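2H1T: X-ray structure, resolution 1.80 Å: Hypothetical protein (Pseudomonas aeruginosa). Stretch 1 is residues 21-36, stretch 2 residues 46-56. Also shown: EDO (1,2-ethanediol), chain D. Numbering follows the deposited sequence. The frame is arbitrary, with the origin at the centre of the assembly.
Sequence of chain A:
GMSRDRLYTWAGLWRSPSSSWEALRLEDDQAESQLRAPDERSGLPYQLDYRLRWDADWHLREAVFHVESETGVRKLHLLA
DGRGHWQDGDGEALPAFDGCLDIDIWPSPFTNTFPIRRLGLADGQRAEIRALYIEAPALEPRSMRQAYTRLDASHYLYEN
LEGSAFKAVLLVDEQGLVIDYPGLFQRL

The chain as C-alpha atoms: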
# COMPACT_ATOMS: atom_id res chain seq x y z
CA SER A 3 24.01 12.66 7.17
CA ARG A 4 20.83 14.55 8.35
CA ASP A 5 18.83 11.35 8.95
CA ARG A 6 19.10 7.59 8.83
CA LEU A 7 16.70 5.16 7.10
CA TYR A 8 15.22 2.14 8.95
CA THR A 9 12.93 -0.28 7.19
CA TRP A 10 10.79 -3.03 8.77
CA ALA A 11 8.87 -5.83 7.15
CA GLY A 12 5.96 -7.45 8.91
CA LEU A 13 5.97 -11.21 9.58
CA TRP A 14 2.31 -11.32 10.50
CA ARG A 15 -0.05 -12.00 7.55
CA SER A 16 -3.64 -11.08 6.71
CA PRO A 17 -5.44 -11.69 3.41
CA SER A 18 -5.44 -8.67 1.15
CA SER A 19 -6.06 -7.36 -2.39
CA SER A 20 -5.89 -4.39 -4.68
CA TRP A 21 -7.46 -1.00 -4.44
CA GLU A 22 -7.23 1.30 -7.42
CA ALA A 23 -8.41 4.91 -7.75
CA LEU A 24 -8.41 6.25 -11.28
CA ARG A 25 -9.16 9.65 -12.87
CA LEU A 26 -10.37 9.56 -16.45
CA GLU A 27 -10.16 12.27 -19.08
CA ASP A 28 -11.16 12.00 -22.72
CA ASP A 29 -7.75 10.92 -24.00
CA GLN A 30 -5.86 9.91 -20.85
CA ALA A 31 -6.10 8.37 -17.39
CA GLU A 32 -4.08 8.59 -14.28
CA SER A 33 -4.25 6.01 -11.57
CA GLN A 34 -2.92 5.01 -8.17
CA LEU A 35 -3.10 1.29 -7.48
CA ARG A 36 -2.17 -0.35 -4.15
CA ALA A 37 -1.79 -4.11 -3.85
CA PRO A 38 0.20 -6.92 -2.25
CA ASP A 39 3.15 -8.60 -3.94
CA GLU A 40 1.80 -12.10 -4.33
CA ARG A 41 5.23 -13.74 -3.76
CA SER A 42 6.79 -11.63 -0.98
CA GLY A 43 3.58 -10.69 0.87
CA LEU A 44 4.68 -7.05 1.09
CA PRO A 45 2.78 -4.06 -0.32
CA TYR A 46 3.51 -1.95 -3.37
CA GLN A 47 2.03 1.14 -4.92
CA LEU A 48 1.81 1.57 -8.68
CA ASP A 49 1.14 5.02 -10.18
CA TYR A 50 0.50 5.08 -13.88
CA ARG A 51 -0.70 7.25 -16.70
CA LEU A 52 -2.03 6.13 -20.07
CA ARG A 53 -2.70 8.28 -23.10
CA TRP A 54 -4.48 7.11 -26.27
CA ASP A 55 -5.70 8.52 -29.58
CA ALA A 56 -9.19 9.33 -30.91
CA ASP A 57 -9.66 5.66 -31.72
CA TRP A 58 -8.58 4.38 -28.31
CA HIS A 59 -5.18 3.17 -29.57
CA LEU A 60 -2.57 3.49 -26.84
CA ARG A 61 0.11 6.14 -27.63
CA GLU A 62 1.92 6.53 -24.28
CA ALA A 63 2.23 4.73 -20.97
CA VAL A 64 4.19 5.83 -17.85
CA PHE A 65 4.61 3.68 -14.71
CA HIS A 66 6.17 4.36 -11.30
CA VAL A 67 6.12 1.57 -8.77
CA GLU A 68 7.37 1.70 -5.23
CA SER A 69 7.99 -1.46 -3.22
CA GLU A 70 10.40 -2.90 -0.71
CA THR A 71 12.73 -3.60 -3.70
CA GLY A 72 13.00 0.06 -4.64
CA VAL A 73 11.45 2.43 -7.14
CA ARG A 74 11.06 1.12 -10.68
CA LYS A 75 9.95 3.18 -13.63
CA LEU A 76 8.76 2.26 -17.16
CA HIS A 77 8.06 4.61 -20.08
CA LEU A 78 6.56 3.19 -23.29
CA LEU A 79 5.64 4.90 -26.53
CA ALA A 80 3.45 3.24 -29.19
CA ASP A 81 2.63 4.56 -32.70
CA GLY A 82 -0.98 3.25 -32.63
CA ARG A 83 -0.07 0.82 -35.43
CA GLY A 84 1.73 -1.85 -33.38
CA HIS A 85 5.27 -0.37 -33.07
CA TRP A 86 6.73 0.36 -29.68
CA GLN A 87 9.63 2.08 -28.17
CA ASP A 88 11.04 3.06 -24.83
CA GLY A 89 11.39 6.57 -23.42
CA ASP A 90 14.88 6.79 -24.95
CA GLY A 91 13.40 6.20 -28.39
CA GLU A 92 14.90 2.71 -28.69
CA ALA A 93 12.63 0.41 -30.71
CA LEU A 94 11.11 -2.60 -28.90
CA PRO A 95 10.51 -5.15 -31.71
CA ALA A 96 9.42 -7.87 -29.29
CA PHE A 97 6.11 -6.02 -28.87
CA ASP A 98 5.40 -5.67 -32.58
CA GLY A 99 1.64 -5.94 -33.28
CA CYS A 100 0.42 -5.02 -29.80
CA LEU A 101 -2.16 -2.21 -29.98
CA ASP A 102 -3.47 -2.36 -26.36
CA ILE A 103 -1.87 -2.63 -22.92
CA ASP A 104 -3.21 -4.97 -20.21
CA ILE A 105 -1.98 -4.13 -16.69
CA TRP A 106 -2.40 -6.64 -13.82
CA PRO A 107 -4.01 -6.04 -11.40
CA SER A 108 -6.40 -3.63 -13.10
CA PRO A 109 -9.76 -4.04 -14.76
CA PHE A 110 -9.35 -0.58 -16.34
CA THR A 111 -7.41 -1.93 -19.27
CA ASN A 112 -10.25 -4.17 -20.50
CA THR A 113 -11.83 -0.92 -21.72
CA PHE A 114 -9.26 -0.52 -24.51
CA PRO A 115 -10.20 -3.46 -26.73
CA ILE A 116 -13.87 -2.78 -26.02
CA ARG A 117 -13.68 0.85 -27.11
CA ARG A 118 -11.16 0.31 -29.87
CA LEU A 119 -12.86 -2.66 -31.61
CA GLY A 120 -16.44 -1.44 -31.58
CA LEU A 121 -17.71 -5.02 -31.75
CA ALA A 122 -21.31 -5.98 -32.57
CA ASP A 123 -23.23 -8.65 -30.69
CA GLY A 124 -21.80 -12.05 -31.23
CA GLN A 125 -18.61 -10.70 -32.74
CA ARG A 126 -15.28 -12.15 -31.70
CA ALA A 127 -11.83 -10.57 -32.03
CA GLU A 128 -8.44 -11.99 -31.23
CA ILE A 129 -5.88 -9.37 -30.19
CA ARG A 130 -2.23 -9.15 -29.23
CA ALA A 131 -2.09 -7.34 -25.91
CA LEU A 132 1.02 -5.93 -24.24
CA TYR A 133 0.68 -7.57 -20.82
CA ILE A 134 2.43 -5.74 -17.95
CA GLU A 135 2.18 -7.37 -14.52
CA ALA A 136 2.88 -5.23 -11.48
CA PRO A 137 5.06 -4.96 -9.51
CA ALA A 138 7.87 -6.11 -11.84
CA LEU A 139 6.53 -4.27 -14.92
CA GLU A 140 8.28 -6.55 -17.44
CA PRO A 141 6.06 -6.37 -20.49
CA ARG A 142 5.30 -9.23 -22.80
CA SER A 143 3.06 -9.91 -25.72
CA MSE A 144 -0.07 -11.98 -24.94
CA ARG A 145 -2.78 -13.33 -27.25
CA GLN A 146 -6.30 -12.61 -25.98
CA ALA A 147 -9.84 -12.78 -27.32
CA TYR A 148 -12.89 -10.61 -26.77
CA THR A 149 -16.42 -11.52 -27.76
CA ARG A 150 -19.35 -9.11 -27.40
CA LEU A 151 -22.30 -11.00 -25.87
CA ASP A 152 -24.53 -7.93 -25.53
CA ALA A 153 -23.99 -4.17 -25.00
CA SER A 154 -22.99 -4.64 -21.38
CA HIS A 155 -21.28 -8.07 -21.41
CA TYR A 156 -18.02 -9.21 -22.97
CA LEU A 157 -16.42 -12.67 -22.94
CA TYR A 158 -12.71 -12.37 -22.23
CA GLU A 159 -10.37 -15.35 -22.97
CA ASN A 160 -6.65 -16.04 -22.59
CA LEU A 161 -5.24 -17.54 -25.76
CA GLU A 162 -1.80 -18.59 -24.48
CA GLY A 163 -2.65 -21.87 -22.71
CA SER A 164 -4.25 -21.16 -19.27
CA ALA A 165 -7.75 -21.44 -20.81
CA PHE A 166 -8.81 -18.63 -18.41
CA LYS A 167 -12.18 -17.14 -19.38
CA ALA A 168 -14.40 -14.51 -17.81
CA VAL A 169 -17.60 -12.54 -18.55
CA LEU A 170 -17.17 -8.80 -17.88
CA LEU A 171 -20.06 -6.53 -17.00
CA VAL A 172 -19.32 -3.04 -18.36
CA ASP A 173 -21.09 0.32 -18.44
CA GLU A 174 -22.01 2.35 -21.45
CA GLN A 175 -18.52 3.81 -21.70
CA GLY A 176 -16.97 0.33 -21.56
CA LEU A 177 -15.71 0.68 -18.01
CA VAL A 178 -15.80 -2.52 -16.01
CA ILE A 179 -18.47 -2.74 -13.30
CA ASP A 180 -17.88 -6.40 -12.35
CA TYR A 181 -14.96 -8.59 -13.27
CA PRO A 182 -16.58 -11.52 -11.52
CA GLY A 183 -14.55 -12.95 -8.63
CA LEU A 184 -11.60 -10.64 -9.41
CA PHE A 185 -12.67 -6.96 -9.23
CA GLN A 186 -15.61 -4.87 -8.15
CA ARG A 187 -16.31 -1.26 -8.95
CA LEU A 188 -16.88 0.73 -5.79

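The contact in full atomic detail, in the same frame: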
# COMPACT_ATOMS: atom_id res chain seq x y z
N TRP A 21 -6.55 -2.11 -4.46
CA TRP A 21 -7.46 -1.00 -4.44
C TRP A 21 -6.86 -0.02 -5.43
O TRP A 21 -5.65 0.35 -5.34
CB TRP A 21 -7.55 -0.39 -3.04
CG TRP A 21 -8.05 1.00 -3.08
CD1 TRP A 21 -9.32 1.42 -2.87
CD2 TRP A 21 -7.29 2.17 -3.43
NE1 TRP A 21 -9.41 2.78 -3.04
CE2 TRP A 21 -8.17 3.27 -3.36
CE3 TRP A 21 -5.95 2.38 -3.83
CZ2 TRP A 21 -7.76 4.58 -3.66
CZ3 TRP A 21 -5.53 3.67 -4.15
CH2 TRP A 21 -6.42 4.76 -4.04
N GLU A 22 -7.69 0.40 -6.39
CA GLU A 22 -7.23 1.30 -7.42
C GLU A 22 -8.21 2.46 -7.52
O GLU A 22 -9.44 2.26 -7.61
CB GLU A 22 -7.12 0.55 -8.78
CG GLU A 22 -6.80 1.46 -9.94
CD GLU A 22 -6.56 0.77 -11.26
OE1 GLU A 22 -6.97 -0.36 -11.42
OE2 GLU A 22 -5.95 1.40 -12.14
N ALA A 23 -7.65 3.67 -7.52
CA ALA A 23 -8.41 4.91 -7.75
C ALA A 23 -7.90 5.59 -9.02
O ALA A 23 -6.72 5.97 -9.13
CB ALA A 23 -8.28 5.83 -6.57
N LEU A 24 -8.80 5.72 -9.99
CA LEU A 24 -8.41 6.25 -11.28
C LEU A 24 -9.20 7.52 -11.65
O LEU A 24 -10.40 7.63 -11.37
CB LEU A 24 -8.61 5.16 -12.33
CG LEU A 24 -8.33 5.45 -13.80
CD1 LEU A 24 -7.95 4.12 -14.48
CD2 LEU A 24 -9.55 6.07 -14.47
N ARG A 25 -8.51 8.46 -12.30
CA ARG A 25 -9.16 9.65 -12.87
C ARG A 25 -9.12 9.54 -14.40
O ARG A 25 -8.06 9.31 -14.98
CB ARG A 25 -8.45 10.93 -12.46
CG ARG A 25 -9.28 12.18 -12.74
CD ARG A 25 -8.60 13.46 -12.26
NE ARG A 25 -7.33 13.66 -12.95
CZ ARG A 25 -6.13 13.45 -12.43
NH1 ARG A 25 -5.98 13.03 -11.17
NH2 ARG A 25 -5.04 13.66 -13.19
N LEU A 26 -10.26 9.75 -15.03
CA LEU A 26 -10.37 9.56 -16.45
C LEU A 26 -10.70 10.87 -17.12
O LEU A 26 -11.68 11.54 -16.78
CB LEU A 26 -11.46 8.53 -16.79
CG LEU A 26 -11.67 8.26 -18.28
CD1 LEU A 26 -10.38 7.66 -18.90
CD2 LEU A 26 -12.85 7.33 -18.49
N GLU A 27 -9.85 11.23 -18.09
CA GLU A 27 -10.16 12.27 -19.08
C GLU A 27 -10.48 11.66 -20.44
O GLU A 27 -10.48 10.44 -20.60
CB GLU A 27 -8.96 13.20 -19.22
CG GLU A 27 -8.33 13.61 -17.92
CD GLU A 27 -7.14 14.51 -18.16
OE1 GLU A 27 -7.15 15.27 -19.15
OE2 GLU A 27 -6.19 14.46 -17.35
N ASP A 28 -10.75 12.49 -21.43
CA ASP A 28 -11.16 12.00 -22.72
C ASP A 28 -10.10 11.13 -23.37
O ASP A 28 -10.43 10.10 -23.97
CB ASP A 28 -11.52 13.17 -23.66
CG ASP A 28 -12.84 13.87 -23.28
OD1 ASP A 28 -13.76 13.19 -22.77
OD2 ASP A 28 -12.93 15.11 -23.51
N ASP A 29 -8.84 11.57 -23.28
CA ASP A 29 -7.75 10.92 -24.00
C ASP A 29 -6.64 10.36 -23.11
O ASP A 29 -5.59 9.97 -23.60
CB ASP A 29 -7.19 11.92 -25.02
CG ASP A 29 -8.06 12.04 -26.27
OD1 ASP A 29 -9.08 11.31 -26.39
OD2 ASP A 29 -7.72 12.85 -27.15
N GLN A 30 -6.85 10.40 -21.81
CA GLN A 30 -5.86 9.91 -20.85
C GLN A 30 -6.46 9.56 -19.48
O GLN A 30 -7.57 9.95 -19.13
CB GLN A 30 -4.68 10.87 -20.73
CG GLN A 30 -4.99 12.17 -20.09
CD GLN A 30 -3.75 13.05 -20.02
OE1 GLN A 30 -3.34 13.63 -21.03
NE2 GLN A 30 -3.14 13.12 -18.85
N ALA A 31 -5.73 8.73 -18.75
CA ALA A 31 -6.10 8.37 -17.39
C ALA A 31 -4.87 8.40 -16.54
O ALA A 31 -3.74 8.19 -17.01
CB ALA A 31 -6.75 6.98 -17.30
N GLU A 32 -5.11 8.65 -15.26
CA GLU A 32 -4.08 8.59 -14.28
C GLU A 32 -4.64 7.85 -13.09
O GLU A 32 -5.78 8.10 -12.68
CB GLU A 32 -3.69 10.00 -13.90
CG GLU A 32 -2.33 10.04 -13.23
CD GLU A 32 -2.06 11.35 -12.50
OE1 GLU A 32 -2.95 11.77 -11.72
OE2 GLU A 32 -0.95 11.93 -12.70
N SER A 33 -3.82 6.95 -12.56
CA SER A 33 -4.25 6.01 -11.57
C SER A 33 -3.20 5.72 -10.51
O SER A 33 -1.99 5.78 -10.77
CB SER A 33 -4.67 4.71 -12.28
OG SER A 33 -5.15 3.77 -11.36
N GLN A 34 -3.69 5.45 -9.30
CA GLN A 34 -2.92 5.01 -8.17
C GLN A 34 -3.51 3.67 -7.74
O GLN A 34 -4.70 3.59 -7.39
CB GLN A 34 -3.06 5.98 -7.00
CG GLN A 34 -2.43 7.34 -7.22
CD GLN A 34 -1.96 7.99 -5.89
OE1 GLN A 34 -0.73 8.11 -5.62
NE2 GLN A 34 -2.92 8.37 -5.05
N LEU A 35 -2.67 2.65 -7.75
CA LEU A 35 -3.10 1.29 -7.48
C LEU A 35 -2.28 0.74 -6.32
O LEU A 35 -1.06 0.78 -6.33
CB LEU A 35 -2.94 0.47 -8.78
CG LEU A 35 -3.21 -1.02 -8.81
CD1 LEU A 35 -3.29 -1.54 -10.27
CD2 LEU A 35 -2.17 -1.80 -8.03
N ARG A 36 -2.93 0.24 -5.29
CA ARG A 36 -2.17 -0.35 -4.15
C ARG A 36 -2.56 -1.80 -4.04
O ARG A 36 -3.75 -2.11 -4.18
CB ARG A 36 -2.49 0.38 -2.84
CG ARG A 36 -2.14 1.87 -2.92
CD ARG A 36 -2.46 2.60 -1.63
NE ARG A 36 -2.98 3.96 -1.85
CZ ARG A 36 -2.57 5.06 -1.23
NH1 ARG A 36 -1.58 5.03 -0.36
NH2 ARG A 36 -3.14 6.23 -1.49
N TYR A 46 2.94 -2.93 -2.46
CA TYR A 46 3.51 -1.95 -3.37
C TYR A 46 2.46 -0.92 -3.75
O TYR A 46 1.26 -1.08 -3.47
CB TYR A 46 4.13 -2.64 -4.61
CG TYR A 46 3.13 -3.36 -5.48
CD1 TYR A 46 2.51 -2.69 -6.54
CD2 TYR A 46 2.82 -4.72 -5.28
CE1 TYR A 46 1.54 -3.35 -7.38
CE2 TYR A 46 1.83 -5.38 -6.11
CZ TYR A 46 1.22 -4.68 -7.16
OH TYR A 46 0.26 -5.26 -7.98
N GLN A 47 2.92 0.18 -4.32
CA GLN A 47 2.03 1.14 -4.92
C GLN A 47 2.53 1.41 -6.33
O GLN A 47 3.71 1.75 -6.52
CB GLN A 47 1.97 2.45 -4.16
CG GLN A 47 1.03 3.48 -4.86
CD GLN A 47 0.60 4.63 -3.97
OE1 GLN A 47 0.26 4.43 -2.79
NE2 GLN A 47 0.62 5.86 -4.52
N LEU A 48 1.59 1.30 -7.27
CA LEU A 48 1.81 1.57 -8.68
C LEU A 48 1.05 2.85 -9.03
O LEU A 48 -0.15 2.97 -8.76
CB LEU A 48 1.27 0.43 -9.54
CG LEU A 48 1.39 0.67 -11.06
CD1 LEU A 48 2.83 0.78 -11.46
CD2 LEU A 48 0.73 -0.43 -11.84
N ASP A 49 1.75 3.80 -9.61
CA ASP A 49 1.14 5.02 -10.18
C ASP A 49 1.35 4.91 -11.67
O ASP A 49 2.43 4.58 -12.12
CB ASP A 49 1.85 6.29 -9.66
CG ASP A 49 1.69 6.48 -8.16
OD1 ASP A 49 0.62 6.23 -7.62
OD2 ASP A 49 2.68 6.90 -7.50
N TYR A 50 0.31 5.14 -12.46
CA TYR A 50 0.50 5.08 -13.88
C TYR A 50 -0.36 6.07 -14.63
O TYR A 50 -1.39 6.52 -14.13
CB TYR A 50 0.30 3.65 -14.39
CG TYR A 50 -1.15 3.14 -14.44
CD1 TYR A 50 -2.01 3.42 -15.52
CD2 TYR A 50 -1.63 2.26 -13.46
CE1 TYR A 50 -3.32 2.92 -15.55
CE2 TYR A 50 -2.93 1.73 -13.52
CZ TYR A 50 -3.75 2.06 -14.57
OH TYR A 50 -5.03 1.52 -14.61
N ARG A 51 0.08 6.39 -15.83
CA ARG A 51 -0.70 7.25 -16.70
C ARG A 51 -0.69 6.66 -18.09
O ARG A 51 0.38 6.31 -18.60
CB ARG A 51 -0.14 8.68 -16.68
CG ARG A 51 -0.82 9.64 -17.71
CD ARG A 51 -0.23 11.07 -17.71
NE ARG A 51 1.22 11.12 -17.97
CZ ARG A 51 1.79 11.14 -19.18
NH1 ARG A 51 1.06 11.09 -20.31
NH2 ARG A 51 3.12 11.21 -19.26
N LEU A 52 -1.87 6.55 -18.69
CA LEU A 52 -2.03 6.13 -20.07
C LEU A 52 -2.62 7.24 -20.91
O LEU A 52 -3.45 8.02 -20.44
CB LEU A 52 -2.91 4.87 -20.18
CG LEU A 52 -2.52 3.70 -19.28
CD1 LEU A 52 -3.55 2.54 -19.44
CD2 LEU A 52 -1.08 3.26 -19.55
N ARG A 53 -2.17 7.31 -22.16
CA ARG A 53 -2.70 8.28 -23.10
C ARG A 53 -2.94 7.54 -24.41
O ARG A 53 -2.12 6.74 -24.85
CB ARG A 53 -1.73 9.45 -23.27
CG ARG A 53 -2.16 10.48 -24.32
CD ARG A 53 -1.19 11.69 -24.43
NE ARG A 53 0.14 11.28 -24.87
CZ ARG A 53 0.47 11.01 -26.13
NH1 ARG A 53 -0.42 11.10 -27.10
NH2 ARG A 53 1.71 10.64 -26.43
N TRP A 54 -4.08 7.82 -25.03
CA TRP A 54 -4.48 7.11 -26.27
C TRP A 54 -4.99 8.10 -27.29
O TRP A 54 -5.14 9.27 -26.97
CB TRP A 54 -5.56 6.08 -25.97
CG TRP A 54 -6.71 6.59 -25.20
CD1 TRP A 54 -7.88 7.08 -25.71
CD2 TRP A 54 -6.82 6.68 -23.77
NE1 TRP A 54 -8.71 7.46 -24.69
CE2 TRP A 54 -8.11 7.20 -23.49
CE3 TRP A 54 -6.00 6.29 -22.69
CZ2 TRP A 54 -8.57 7.40 -22.19
CZ3 TRP A 54 -6.48 6.46 -21.39
CH2 TRP A 54 -7.74 7.05 -21.15
N ASP A 55 -5.19 7.64 -28.54
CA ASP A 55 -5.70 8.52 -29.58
C ASP A 55 -7.23 8.53 -29.69
O ASP A 55 -7.92 7.93 -28.86
CB ASP A 55 -5.06 8.16 -30.94
CG ASP A 55 -5.50 6.82 -31.47
OD1 ASP A 55 -6.51 6.24 -31.00
OD2 ASP A 55 -4.84 6.35 -32.41
N ALA A 56 -7.74 9.20 -30.72
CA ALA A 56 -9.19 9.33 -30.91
C ALA A 56 -9.85 7.98 -31.07
O ALA A 56 -11.05 7.88 -30.87
CB ALA A 56 -9.50 10.19 -32.14
C1 EDO D . 2.91 8.54 -12.58
O1 EDO D . 3.30 7.57 -13.56
C2 EDO D . 1.92 9.52 -13.19
O2 EDO D . 0.90 9.92 -12.24
O HOH W 1 -10.20 9.28 -27.31

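The contact rests on an antiparallel pairing of strand 30-36 with strand 46-54, whose N-to-C directions differ by 166° and whose axes approach to 4.7 Å. Three residue pairs carry reciprocal backbone hydrogen bonds: A31 with L52 (A31 N to L52 O 2.9 Å, L52 N to A31 O 3.0 Å), S33 with Y50 (S33 N to Y50 O and Y50 N to S33 O, both 2.9 Å) and L35 with L48 (L35 N to L48 O 2.7 Å, L48 N to L35 O 2.9 Å). About 1000 Å² is buried, both sides summed, and W54, Y50 and L35 contribute most.

W54 closes the ladder, its N donating to D29 O at 3.0 Å and 168°. Its chi1 of 51° (p) brings the indole back over the turn: D29 CA lies 4.0 Å from the centroid of the W54 five-membered ring, 26° off the normal, while L26 CD1 meets the ring edge at W54 CH2, 3.5 Å away. The wide ring thus covers backbone with its face and meets the L26 methyl with its edge, and W54 NE1 still makes a weak hydrogen bond to D28 O (3.2 Å, 127°).

Y50, also p (74°), lays its ring under S33, whose CB is 3.8 Å from the centroid and 19° off the normal; a small side chain suits this CH-pi contact. The phenol reaches past strand 30-36 to strand 21-26, where Y50 OH donates to E22 OE2 at 2.6 Å. S33 OG donates to that same E22 OE2, also at 2.6 Å, so two hydroxyls satisfy one buried carboxylate oxygen.

L35 shares this face and supplies apolar packing, with L35 CB 4.3 Å from L48 CB and L35 CD2 4.1 Å from Y46 CE1. The opposite face, bearing Q30, E32, Q34, R51 and D49, is more polar and more exposed; there Q47 NE2 donates to D49 OD1 at 3.1 Å.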